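Local coordinates for 2-hydroxyisobutyryl-CoA synthetase (Aquincola tertiaricarbonis, PDB 6HDY), which is an acyl-CoA synthetase-like member of the ANL superfamily of AMP-binding enzymes, with a large N-terminal and a small C-terminal domain, at residues K261-C275 with M285-M297. Residues are numbered along the deposited sequence; the frame is centred on the assembly and turned at random.
Sequences KDRIEEAYGAKVYDC and MNVAGTEQSNDGM. With 8LQ ([[(2~{R},3~{S},4~{R},5~{R})-5-(6-aminopurin-9-yl)-3,4-bis(oxidanyl)oxolan-2-yl]methoxy-oxidanyl-phosphoryl] (3~{S})-3-oxidanylbutanoate), chain C.
K261 and K271 both reach across to the loop 290-296, where two backbone carbonyls, N294 O and E291 O, accept from their amino groups; a long, flexible cationic side chain suits such a span. The K261 chain leaves helix 258-268 with CG opposite the backbone N (chi1 -169°) and stays extended, carrying NZ to D295 OD1 at 2.8 Å, a salt bridge made on the anti side of the carboxylate and tilted from its plane. The same NZ donates to N294 O from above the carbonyl plane and to a water that also accepts from G296 N. K271 bends at chi3 (91°) and instead meets E291 O in the carbonyl plane, NZ to O 2.8 Å, while its CE lies beside the N294 side chain.

Next along this face of the strand, the Y273 ring lies against the loop, its plane 75° from the N294 amide. N294 CB touches CE1 at the ring edge, 3.7 Å away, and OH ends beside E291 CG; the long, flat side chain meets both residues at once. Further along, G289 N gives D274 O a nearly straight bond of 2.8 Å. M297 lays its flexible thioether against D274, with CG 3.7 Å from OD2, and its SD comes 3.5 Å from C275 CA. The small side chains of C275 and A288 suit the close single bridge between their backbones, CB to CB 3.6 Å.

D274 OD1 and C275 O both accept from N6 of 8LQ, so this join forms part of the adenine pocket; S256 binds D274 OD2. Strand 271-274 edges the five-stranded parallel sheet beside strand 246-249, helix 258-268 packs against helix 222-234, and strand 287-288 edges a three-stranded antiparallel sheet, next to strand 297-299.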
ATOM      1  N   LYS A 261       0.440  -3.137  26.493  1.00 46.43           N
ATOM      2  CA  LYS A 261       0.420  -4.547  26.053  1.00 45.42           C
ATOM      3  C   LYS A 261      -0.822  -5.280  26.603  1.00 50.11           C
ATOM      4  O   LYS A 261      -1.526  -5.961  25.848  1.00 49.05           O
ATOM      5  CB  LYS A 261       1.715  -5.277  26.469  1.00 47.34           C
ATOM      6  CG  LYS A 261       1.856  -6.645  25.805  1.00 49.77           C
ATOM      7  CD  LYS A 261       2.923  -7.527  26.434  1.00 48.35           C
ATOM      8  CE  LYS A 261       3.202  -8.726  25.544  1.00 46.69           C
ATOM      9  NZ  LYS A 261       4.362  -9.509  26.033  1.00 48.84           N
ATOM     10  N   ASP A 262      -1.092  -5.107  27.917  1.00 48.54           N
ATOM     11  CA  ASP A 262      -2.218  -5.724  28.615  1.00 49.87           C
ATOM     12  C   ASP A 262      -3.560  -5.255  28.075  1.00 53.01           C
ATOM     13  O   ASP A 262      -4.454  -6.080  27.907  1.00 52.87           O
ATOM     14  CB  ASP A 262      -2.090  -5.527  30.142  1.00 55.00           C
ATOM     15  CG  ASP A 262      -0.870  -6.196  30.749  1.00 67.47           C
ATOM     16  OD1 ASP A 262      -0.224  -7.017  30.048  1.00 69.74           O
ATOM     17  OD2 ASP A 262      -0.570  -5.920  31.925  1.00 75.57           O
ATOM     18  N   ARG A 263      -3.687  -3.951  27.750  1.00 50.29           N
ATOM     19  CA  ARG A 263      -4.911  -3.396  27.151  1.00 50.54           C
ATOM     20  C   ARG A 263      -5.188  -4.005  25.779  1.00 51.10           C
ATOM     21  O   ARG A 263      -6.332  -4.355  25.496  1.00 52.82           O
ATOM     22  CB  ARG A 263      -4.857  -1.857  27.046  1.00 51.18           C
ATOM     23  CG  ARG A 263      -5.423  -1.146  28.277  1.00 58.30           C
ATOM     24  CD  ARG A 263      -5.204   0.355  28.222  1.00 58.22           C
ATOM     25  NE  ARG A 263      -5.600   1.016  29.468  1.00 56.99           N
ATOM     26  CZ  ARG A 263      -6.606   1.883  29.581  1.00 72.75           C
ATOM     27  NH1 ARG A 263      -7.317   2.230  28.513  1.00 57.12           N
ATOM     28  NH2 ARG A 263      -6.900   2.420  30.761  1.00 62.54           N
ATOM     29  N   ILE A 264      -4.153  -4.161  24.942  1.00 44.17           N
ATOM     30  CA  ILE A 264      -4.306  -4.724  23.592  1.00 40.06           C
ATOM     31  C   ILE A 264      -4.663  -6.222  23.665  1.00 44.45           C
ATOM     32  O   ILE A 264      -5.653  -6.629  23.057  1.00 44.20           O
ATOM     33  CB  ILE A 264      -3.111  -4.417  22.646  1.00 39.84           C
ATOM     34  CG1 ILE A 264      -2.815  -2.893  22.599  1.00 39.71           C
ATOM     35  CG2 ILE A 264      -3.397  -4.959  21.228  1.00 37.30           C
ATOM     36  CD1 ILE A 264      -1.477  -2.502  22.004  1.00 33.61           C
ATOM     37  N   GLU A 265      -3.895  -7.024  24.424  1.00 43.25           N
ATOM     38  CA  GLU A 265      -4.178  -8.459  24.601  1.00 44.44           C
ATOM     39  C   GLU A 265      -5.600  -8.706  25.151  1.00 50.92           C
ATOM     40  O   GLU A 265      -6.269  -9.632  24.706  1.00 50.47           O
ATOM     41  CB  GLU A 265      -3.146  -9.121  25.535  1.00 46.37           C
ATOM     42  CG  GLU A 265      -1.767  -9.231  24.911  1.00 44.50           C
ATOM     43  CD  GLU A 265      -0.773 -10.169  25.566  1.00 48.50           C
ATOM     44  OE1 GLU A 265      -1.005 -10.582  26.722  1.00 51.59           O
ATOM     45  OE2 GLU A 265       0.236 -10.508  24.907  1.00 42.20           O
ATOM     46  N   GLU A 266      -6.073  -7.851  26.069  1.00 49.72           N
ATOM     47  CA  GLU A 266      -7.422  -7.994  26.647  1.00 52.26           C
ATOM     48  C   GLU A 266      -8.508  -7.662  25.615  1.00 57.01           C
ATOM     49  O   GLU A 266      -9.489  -8.404  25.508  1.00 59.47           O
ATOM     50  CB  GLU A 266      -7.578  -7.165  27.952  1.00 55.19           C
ATOM     51  CG  GLU A 266      -9.006  -6.772  28.324  1.00 65.48           C
ATOM     52  CD  GLU A 266      -9.966  -7.893  28.692  1.00 98.43           C
ATOM     53  OE1 GLU A 266      -9.679  -8.642  29.655  1.00103.46           O
ATOM     54  OE2 GLU A 266     -11.042  -7.977  28.055  1.00 92.08           O
ATOM     55  N   ALA A 267      -8.340  -6.545  24.890  1.00 50.85           N
ATOM     56  CA  ALA A 267      -9.292  -6.067  23.890  1.00 50.69           C
ATOM     57  C   ALA A 267      -9.514  -7.067  22.756  1.00 52.98           C
ATOM     58  O   ALA A 267     -10.629  -7.169  22.259  1.00 53.27           O
ATOM     59  CB  ALA A 267      -8.826  -4.728  23.319  1.00 50.03           C
ATOM     60  N   TYR A 268      -8.461  -7.800  22.360  1.00 48.21           N
ATOM     61  CA  TYR A 268      -8.507  -8.767  21.261  1.00 46.73           C
ATOM     62  C   TYR A 268      -8.540 -10.237  21.681  1.00 51.91           C
ATOM     63  O   TYR A 268      -8.855 -11.088  20.852  1.00 51.26           O
ATOM     64  CB  TYR A 268      -7.333  -8.524  20.298  1.00 44.84           C
ATOM     65  CG  TYR A 268      -7.440  -7.228  19.528  1.00 44.25           C
ATOM     66  CD1 TYR A 268      -8.195  -7.148  18.360  1.00 44.78           C
ATOM     67  CD2 TYR A 268      -6.755  -6.088  19.944  1.00 44.00           C
ATOM     68  CE1 TYR A 268      -8.276  -5.960  17.631  1.00 44.38           C
ATOM     69  CE2 TYR A 268      -6.816  -4.899  19.214  1.00 43.30           C
ATOM     70  CZ  TYR A 268      -7.586  -4.837  18.066  1.00 46.57           C
ATOM     71  OH  TYR A 268      -7.666  -3.659  17.363  1.00 44.34           O
ATOM     72  N   GLY A 269      -8.204 -10.522  22.939  1.00 51.11           N
ATOM     73  CA  GLY A 269      -8.125 -11.884  23.470  1.00 52.41           C
ATOM     74  C   GLY A 269      -7.058 -12.678  22.740  1.00 54.50           C
ATOM     75  O   GLY A 269      -7.268 -13.841  22.394  1.00 55.37           O
ATOM     76  N   ALA A 270      -5.926 -12.023  22.439  1.00 47.72           N
ATOM     77  CA  ALA A 270      -4.826 -12.599  21.664  1.00 45.21           C
ATOM     78  C   ALA A 270      -3.491 -12.224  22.284  1.00 48.24           C
ATOM     79  O   ALA A 270      -3.475 -11.434  23.225  1.00 49.45           O
ATOM     80  CB  ALA A 270      -4.900 -12.087  20.221  1.00 43.09           C
ATOM     81  N   LYS A 271      -2.380 -12.798  21.788  1.00 43.67           N
ATOM     82  CA  LYS A 271      -1.026 -12.478  22.261  1.00 42.97           C
ATOM     83  C   LYS A 271      -0.474 -11.306  21.464  1.00 43.06           C
ATOM     84  O   LYS A 271      -0.807 -11.153  20.293  1.00 39.62           O
ATOM     85  CB  LYS A 271      -0.084 -13.684  22.122  1.00 46.08           C
ATOM     86  CG  LYS A 271      -0.267 -14.707  23.235  1.00 68.43           C
ATOM     87  CD  LYS A 271       0.745 -15.833  23.161  1.00 79.59           C
ATOM     88  CE  LYS A 271       2.001 -15.567  23.948  1.00 91.38           C
ATOM     89  NZ  LYS A 271       2.605 -16.835  24.419  1.00106.94           N
ATOM     90  N   VAL A 272       0.367 -10.477  22.107  1.00 39.79           N
ATOM     91  CA  VAL A 272       0.999  -9.329  21.473  1.00 36.50           C
ATOM     92  C   VAL A 272       2.495  -9.604  21.362  1.00 39.08           C
ATOM     93  O   VAL A 272       3.092 -10.099  22.306  1.00 38.03           O
ATOM     94  CB  VAL A 272       0.671  -7.992  22.207  1.00 39.77           C
ATOM     95  CG1 VAL A 272       1.666  -6.889  21.837  1.00 37.54           C
ATOM     96  CG2 VAL A 272      -0.756  -7.539  21.908  1.00 39.33           C
ATOM     97  N   TYR A 273       3.091  -9.326  20.189  1.00 35.16           N
ATOM     98  CA  TYR A 273       4.529  -9.486  19.995  1.00 33.56           C
ATOM     99  C   TYR A 273       5.151  -8.185  19.614  1.00 36.42           C
ATOM    100  O   TYR A 273       4.558  -7.435  18.845  1.00 36.79           O
ATOM    101  CB  TYR A 273       4.846 -10.565  18.960  1.00 33.26           C
ATOM    102  CG  TYR A 273       4.360 -11.921  19.405  1.00 35.97           C
ATOM    103  CD1 TYR A 273       4.831 -12.498  20.586  1.00 40.34           C
ATOM    104  CD2 TYR A 273       3.347 -12.578  18.719  1.00 35.26           C
ATOM    105  CE1 TYR A 273       4.358 -13.730  21.027  1.00 43.26           C
ATOM    106  CE2 TYR A 273       2.888 -13.828  19.132  1.00 37.02           C
ATOM    107  CZ  TYR A 273       3.406 -14.405  20.280  1.00 46.12           C
ATOM    108  OH  TYR A 273       2.934 -15.615  20.713  1.00 42.67           O
ATOM    109  N   ASP A 274       6.338  -7.913  20.168  1.00 31.61           N
ATOM    110  CA  ASP A 274       7.123  -6.722  19.885  1.00 30.74           C
ATOM    111  C   ASP A 274       8.218  -7.094  18.869  1.00 33.98           C
ATOM    112  O   ASP A 274       8.824  -8.167  18.976  1.00 31.67           O
ATOM    113  CB  ASP A 274       7.745  -6.170  21.181  1.00 32.74           C
ATOM    114  CG  ASP A 274       8.295  -4.743  21.147  1.00 39.73           C
ATOM    115  OD1 ASP A 274       7.865  -3.950  20.278  1.00 39.62           O
ATOM    116  OD2 ASP A 274       9.083  -4.392  22.049  1.00 41.95           O
ATOM    117  N   CYS A 275       8.408  -6.229  17.854  1.00 29.69           N
ATOM    118  CA  CYS A 275       9.469  -6.343  16.849  1.00 28.66           C
ATOM    119  C   CYS A 275       9.822  -4.951  16.326  1.00 30.67           C
ATOM    120  O   CYS A 275       9.086  -4.003  16.579  1.00 27.55           O
ATOM    121  CB  CYS A 275       9.127  -7.321  15.713  1.00 28.12           C
ATOM    122  SG  CYS A 275       7.820  -6.764  14.588  1.00 31.42           S
ATOM    123  N   MET A 285      12.711  -6.784  11.595  1.00 29.20           N
ATOM    124  CA  MET A 285      12.273  -7.751  12.603  1.00 28.66           C
ATOM    125  C   MET A 285      13.500  -8.440  13.259  1.00 34.27           C
ATOM    126  O   MET A 285      13.314  -9.350  14.049  1.00 35.78           O
ATOM    127  CB  MET A 285      11.285  -8.787  11.995  1.00 29.84           C
ATOM    128  CG  MET A 285       9.936  -8.195  11.633  1.00 30.33           C
ATOM    129  SD  MET A 285       8.719  -9.363  10.952  1.00 32.34           S
ATOM    130  CE  MET A 285       8.334 -10.278  12.378  1.00 31.59           C
ATOM    131  N   ASN A 286      14.746  -7.974  12.978  1.00 31.97           N
ATOM    132  CA  ASN A 286      15.999  -8.499  13.573  1.00 32.35           C
ATOM    133  C   ASN A 286      15.992  -8.424  15.130  1.00 34.38           C
ATOM    134  O   ASN A 286      16.809  -9.040  15.813  1.00 34.05           O
ATOM    135  CB  ASN A 286      17.223  -7.782  12.970  1.00 29.38           C
ATOM    136  CG  ASN A 286      17.351  -6.347  13.423  1.00 36.66           C
ATOM    137  OD1 ASN A 286      16.603  -5.486  13.011  1.00 27.32           O
ATOM    138  ND2 ASN A 286      18.265  -6.059  14.326  1.00 33.73           N
ATOM    139  N   VAL A 287      15.078  -7.629  15.668  1.00 31.09           N
ATOM    140  CA  VAL A 287      14.774  -7.544  17.097  1.00 31.09           C
ATOM    141  C   VAL A 287      13.284  -7.887  17.173  1.00 33.97           C
ATOM    142  O   VAL A 287      12.471  -7.231  16.498  1.00 32.46           O
ATOM    143  CB  VAL A 287      15.178  -6.237  17.843  1.00 33.41           C
ATOM    144  CG1 VAL A 287      16.694  -6.112  17.953  1.00 33.61           C
ATOM    145  CG2 VAL A 287      14.562  -4.995  17.205  1.00 31.66           C
ATOM    146  N   ALA A 288      12.962  -9.016  17.828  1.00 30.01           N
ATOM    147  CA  ALA A 288      11.586  -9.524  17.902  1.00 29.11           C
ATOM    148  C   ALA A 288      11.380 -10.560  18.975  1.00 34.30           C
ATOM    149  O   ALA A 288      12.193 -11.478  19.124  1.00 35.55           O
ATOM    150  CB  ALA A 288      11.152 -10.117  16.549  1.00 28.49           C
ATOM    151  N   GLY A 289      10.231 -10.473  19.627  1.00 31.70           N
ATOM    152  CA  GLY A 289       9.807 -11.465  20.612  1.00 34.07           C
ATOM    153  C   GLY A 289       9.344 -12.748  19.936  1.00 38.74           C
ATOM    154  O   GLY A 289       9.061 -12.770  18.723  1.00 34.96           O
ATOM    155  N   THR A 290       9.329 -13.852  20.700  1.00 38.80           N
ATOM    156  CA  THR A 290       8.905 -15.154  20.155  1.00 39.16           C
ATOM    157  C   THR A 290       7.660 -15.649  20.915  1.00 44.56           C
ATOM    158  O   THR A 290       7.282 -15.039  21.902  1.00 43.69           O
ATOM    159  CB  THR A 290      10.072 -16.150  20.116  1.00 39.12           C
ATOM    160  OG1 THR A 290      10.365 -16.560  21.445  1.00 39.85           O
ATOM    161  CG2 THR A 290      11.323 -15.587  19.462  1.00 30.77           C
ATOM    162  N   GLU A 291       6.996 -16.711  20.438  1.00 43.59           N
ATOM    163  CA  GLU A 291       5.806 -17.240  21.108  1.00 44.18           C
ATOM    164  C   GLU A 291       6.029 -17.547  22.607  1.00 48.12           C
ATOM    165  O   GLU A 291       5.157 -17.221  23.412  1.00 47.17           O
ATOM    166  CB  GLU A 291       5.218 -18.449  20.376  1.00 46.02           C
ATOM    167  CG  GLU A 291       3.858 -18.861  20.929  1.00 51.15           C
ATOM    168  CD  GLU A 291       3.172 -20.006  20.221  1.00 64.62           C
ATOM    169  OE1 GLU A 291       3.770 -20.580  19.283  1.00 41.75           O
ATOM    170  OE2 GLU A 291       2.020 -20.317  20.596  1.00 58.35           O
ATOM    171  N   GLN A 292       7.200 -18.116  22.967  1.00 44.97           N
ATOM    172  CA  GLN A 292       7.551 -18.454  24.350  1.00 46.48           C
ATOM    173  C   GLN A 292       8.267 -17.307  25.062  1.00 49.95           C
ATOM    174  O   GLN A 292       7.940 -17.033  26.214  1.00 52.23           O
ATOM    175  CB  GLN A 292       8.337 -19.778  24.459  1.00 49.85           C
ATOM    176  CG  GLN A 292       7.643 -21.009  23.811  1.00 51.44           C
ATOM    177  CD  GLN A 292       7.757 -21.045  22.287  1.00 60.74           C
ATOM    178  OE1 GLN A 292       8.641 -20.429  21.684  1.00 49.85           O
ATOM    179  NE2 GLN A 292       6.831 -21.723  21.619  1.00 50.25           N
ATOM    180  N   SER A 293       9.221 -16.622  24.394  1.00 43.21           N
ATOM    181  CA  SER A 293       9.908 -15.448  24.952  1.00 41.28           C
ATOM    182  C   SER A 293       9.068 -14.270  24.464  1.00 44.35           C
ATOM    183  O   SER A 293       9.497 -13.510  23.584  1.00 42.35           O
ATOM    184  CB  SER A 293      11.336 -15.370  24.414  1.00 42.49           C
ATOM    185  OG  SER A 293      11.992 -16.621  24.553  1.00 45.91           O
ATOM    186  N   ASN A 294       7.809 -14.203  24.940  1.00 42.08           N
ATOM    187  CA  ASN A 294       6.810 -13.236  24.451  1.00 41.62           C
ATOM    188  C   ASN A 294       6.940 -11.826  25.039  1.00 45.88           C
ATOM    189  O   ASN A 294       6.258 -10.927  24.555  1.00 44.31           O
ATOM    190  CB  ASN A 294       5.374 -13.776  24.627  1.00 42.56           C
ATOM    191  CG  ASN A 294       5.002 -13.994  26.066  1.00 58.18           C
ATOM    192  OD1 ASN A 294       5.796 -14.493  26.858  1.00 47.11           O
ATOM    193  ND2 ASN A 294       3.814 -13.570  26.453  1.00 54.36           N
ATOM    194  N   ASP A 295       7.770 -11.635  26.076  1.00 43.66           N
ATOM    195  CA  ASP A 295       8.013 -10.292  26.610  1.00 43.22           C
ATOM    196  C   ASP A 295       9.303  -9.730  25.999  1.00 43.31           C
ATOM    197  O   ASP A 295      10.325 -10.426  25.905  1.00 41.59           O
ATOM    198  CB  ASP A 295       8.048 -10.243  28.146  1.00 46.92           C
ATOM    199  CG  ASP A 295       6.739 -10.644  28.808  1.00 56.81           C
ATOM    200  OD1 ASP A 295       5.690 -10.049  28.468  1.00 54.83           O
ATOM    201  OD2 ASP A 295       6.766 -11.530  29.683  1.00 68.63           O
ATOM    202  N   GLY A 296       9.216  -8.493  25.539  1.00 38.42           N
ATOM    203  CA  GLY A 296      10.352  -7.833  24.924  1.00 37.38           C
ATOM    204  C   GLY A 296      10.733  -8.445  23.590  1.00 40.76           C
ATOM    205  O   GLY A 296       9.879  -8.973  22.859  1.00 38.84           O
ATOM    206  N   MET A 297      12.031  -8.368  23.259  1.00 37.08           N
ATOM    207  CA  MET A 297      12.512  -8.841  21.967  1.00 35.59           C
ATOM    208  C   MET A 297      13.825  -9.553  22.077  1.00 40.82           C
ATOM    209  O   MET A 297      14.633  -9.195  22.909  1.00 42.02           O
ATOM    210  CB  MET A 297      12.697  -7.648  21.003  1.00 35.60           C
ATOM    211  CG  MET A 297      11.424  -6.867  20.723  1.00 37.81           C
ATOM    212  SD  MET A 297      11.601  -5.521  19.513  1.00 39.28           S
ATOM    213  CE  MET A 297      12.495  -4.339  20.440  1.00 35.68           C
TER
HETATM  214  N9  8LQ C 502      10.701   2.005  16.907  1.00 38.02           N
HETATM  215  C8  8LQ C 502      10.481   1.144  15.899  1.00 39.25           C
HETATM  216  N7  8LQ C 502      10.094  -0.020  16.410  1.00 39.26           N
HETATM  217  C5  8LQ C 502      10.094   0.102  17.747  1.00 39.51           C
HETATM  218  C6  8LQ C 502       9.743  -0.727  18.755  1.00 36.41           C
HETATM  219  N6  8LQ C 502       9.362  -1.958  18.453  1.00 30.16           N
HETATM  220  N1  8LQ C 502       9.809  -0.345  20.045  1.00 38.77           N
HETATM  221  C2  8LQ C 502      10.209   0.951  20.379  1.00 35.87           C
HETATM  222  N3  8LQ C 502      10.493   1.809  19.327  1.00 36.00           N
HETATM  223  C4  8LQ C 502      10.464   1.364  18.048  1.00 38.60           C
HETATM  224  CAA 8LQ C 502      10.099  -0.064   9.677  0.50 17.86           C
HETATM  225  CAZ 8LQ C 502       9.793  -0.518  11.129  0.50 21.54           C
HETATM  226  OAE 8LQ C 502       8.408  -0.336  11.406  0.50 17.92           O
HETATM  227  CAL 8LQ C 502      10.609   0.266  12.176  0.50 28.86           C
HETATM  228  CAS 8LQ C 502      10.385   1.776  12.022  0.50 38.33           C
HETATM  229  OAC 8LQ C 502       9.360   2.292  12.459  0.50 40.65           O
HETATM  230  OAQ 8LQ C 502      11.356   2.447  11.303  1.00 43.29           O
HETATM  231  PBC 8LQ C 502      11.471   4.043  11.272  1.00 41.42           P
HETATM  232  OAH 8LQ C 502      10.134   4.526  10.565  1.00 41.96           O
HETATM  233  OAD 8LQ C 502      12.685   4.529  10.594  1.00 50.88           O
HETATM  234  O5' 8LQ C 502      11.501   4.460  12.796  1.00 37.90           O
HETATM  235  C5' 8LQ C 502      12.486   3.830  13.612  1.00 34.53           C
HETATM  236  C4' 8LQ C 502      12.348   4.315  15.032  1.00 32.16           C
HETATM  237  O4' 8LQ C 502      11.021   3.990  15.525  1.00 31.98           O
HETATM  238  C3' 8LQ C 502      13.277   3.525  15.852  1.00 32.79           C
HETATM  239  O3' 8LQ C 502      14.601   4.130  15.838  1.00 32.30           O
HETATM  240  C2' 8LQ C 502      12.602   3.615  17.222  1.00 34.30           C
HETATM  241  O2' 8LQ C 502      12.791   4.952  17.836  1.00 35.31           O
HETATM  242  C1' 8LQ C 502      11.151   3.434  16.841  1.00 31.59           C
HETATM  243  O   HOH W   1       6.458  -7.609  24.835  1.00 53.77           O
HETATM  244  O   HOH W   2       7.079  -9.550  22.320  1.00 32.97           O